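PDB 3D7L: Lin1944 protein from Listeria innocua, which is of uncharacterised function but belongs to the short-chain dehydrogenase/reductase family and is therefore probably an oxidoreductase. Local coordinates for residues G192-G196 with E197-V201. Sequence-based numbering, arbitrary orientation.
Sequences GAQTG and ESYQV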
loop_
_atom_site.group_PDB
_atom_site.type_symbol
_atom_site.label_atom_id
_atom_site.label_comp_id
_atom_site.label_asym_id
_atom_site.label_seq_id
_atom_site.Cartn_x
_atom_site.Cartn_y
_atom_site.Cartn_z
ATOM N N GLY D 192 -4.463 -11.345 22.543
ATOM C CA GLY D 192 -5.898 -11.307 22.234
ATOM C C GLY D 192 -6.251 -12.302 21.130
ATOM O O GLY D 192 -5.441 -13.179 20.791
ATOM N N ALA D 193 -7.451 -12.184 20.577
ATOM C CA ALA D 193 -7.953 -13.199 19.649
ATOM C C ALA D 193 -8.590 -12.616 18.406
ATOM O O ALA D 193 -9.316 -13.329 17.680
ATOM C CB ALA D 193 -8.941 -14.138 20.362
ATOM N N GLN D 194 -8.322 -11.335 18.162
ATOM C CA GLN D 194 -8.878 -10.640 16.998
ATOM C C GLN D 194 -7.976 -10.783 15.781
ATOM O O GLN D 194 -6.790 -11.099 15.913
ATOM C CB GLN D 194 -9.119 -9.151 17.317
ATOM C CG GLN D 194 -9.921 -8.943 18.623
ATOM C CD GLN D 194 -10.091 -7.479 19.025
ATOM O OE1 GLN D 194 -9.421 -6.578 18.500
ATOM N NE2 GLN D 194 -10.999 -7.238 19.966
ATOM N N THR D 195 -8.544 -10.546 14.596
ATOM C CA THR D 195 -7.778 -10.610 13.364
ATOM C C THR D 195 -8.316 -9.596 12.343
ATOM O O THR D 195 -9.463 -9.186 12.415
ATOM C CB THR D 195 -7.768 -12.057 12.779
ATOM O OG1 THR D 195 -6.720 -12.179 11.804
ATOM C CG2 THR D 195 -9.120 -12.403 12.136
ATOM N N GLY D 196 -7.475 -9.204 11.403
ATOM C CA GLY D 196 -7.861 -8.236 10.378
ATOM C C GLY D 196 -7.998 -6.826 10.908
ATOM O O GLY D 196 -8.585 -5.963 10.241
ATOM N N GLU D 197 -7.445 -6.586 12.096
ATOM C CA GLU D 197 -7.550 -5.305 12.767
ATOM C C GLU D 197 -6.346 -4.418 12.514
ATOM O O GLU D 197 -5.229 -4.900 12.328
ATOM C CB GLU D 197 -7.724 -5.499 14.266
ATOM C CG GLU D 197 -8.941 -6.346 14.680
ATOM C CD GLU D 197 -10.276 -5.754 14.234
ATOM O OE1 GLU D 197 -10.422 -4.503 14.121
ATOM O OE2 GLU D 197 -11.183 -6.569 13.976
ATOM N N SER D 198 -6.616 -3.120 12.465
ATOM C CA SER D 198 -5.632 -2.039 12.507
ATOM C C SER D 198 -5.847 -1.329 13.847
ATOM O O SER D 198 -6.898 -0.711 14.083
ATOM C CB SER D 198 -5.825 -1.087 11.308
ATOM O OG SER D 198 -5.000 0.071 11.413
ATOM N N TYR D 199 -4.879 -1.482 14.753
ATOM C CA TYR D 199 -4.933 -0.893 16.080
ATOM C C TYR D 199 -4.211 0.430 16.031
ATOM O O TYR D 199 -2.981 0.466 16.027
ATOM C CB TYR D 199 -4.255 -1.807 17.114
ATOM C CG TYR D 199 -4.962 -3.135 17.333
ATOM C CD1 TYR D 199 -6.344 -3.191 17.458
ATOM C CD2 TYR D 199 -4.245 -4.326 17.426
ATOM C CE1 TYR D 199 -7.015 -4.406 17.664
ATOM C CE2 TYR D 199 -4.910 -5.554 17.635
ATOM C CZ TYR D 199 -6.289 -5.575 17.760
ATOM O OH TYR D 199 -6.963 -6.754 17.951
ATOM N N GLN D 200 -4.969 1.518 15.976
ATOM C CA GLN D 200 -4.384 2.858 15.918
ATOM C C GLN D 200 -4.000 3.281 17.341
ATOM O O GLN D 200 -4.780 3.103 18.261
ATOM C CB GLN D 200 -5.419 3.845 15.368
ATOM C CG GLN D 200 -6.062 3.471 14.003
ATOM C CD GLN D 200 -7.322 4.299 13.734
ATOM O OE1 GLN D 200 -8.038 4.694 14.670
ATOM N NE2 GLN D 200 -7.578 4.596 12.476
ATOM N N VAL D 201 -2.783 3.782 17.535
ATOM C CA VAL D 201 -2.397 4.360 18.838
ATOM C C VAL D 201 -2.026 5.820 18.543
ATOM O O VAL D 201 -0.842 6.152 18.406
ATOM C CB VAL D 201 -1.230 3.584 19.560
ATOM C CG1 VAL D 201 -1.010 4.097 20.991
ATOM C CG2 VAL D 201 -1.492 2.067 19.614
HETATM O O HOH W 1 -6.399 -9.171 19.491
HETATM O O HOH W 2 -11.509 -9.806 14.894
#
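Y199 and Q194 meet through their polar ends. The phenol OH of Y199 donates to Q194 OE1 at 2.5 Å. The donor is tilted 33° from the carbonyl plane of the amide, and the C=O...O angle is 125°. OE1 lies at the edge of the tyrosine ring, in its plane, 3.3 Å from Y199 CE1. The packing is close here: Y199 OH also sits 3.3 Å from Q194 CB. Q194 has its CG opposite its own carbonyl carbon (chi1 -51°), and from there its chain runs straight out to the phenol. A water accepts from Q194 N and donates to Y199 OH at 2.9 Å, so the hydroxyl is gripped twice.

The E197 side is looser. Its CG lies 3.9 Å from Q194 CB, and the chain bends at CB-CG. A second water accepts from T195 N and donates to E197 OE2 only weakly, at 3.4 Å. G196 turns the chain with a positive phi, which glycine takes readily.

T195 OG1 bonds to I152 N, and backbone bonds join Y199 to T154 and S156. These bonds tie the loop and the strand it enters to strand 151-157. The loop leads from helix 179-191 into strand 198-201, the edge strand of the parallel Rossmann-type sheet of the SDR fold.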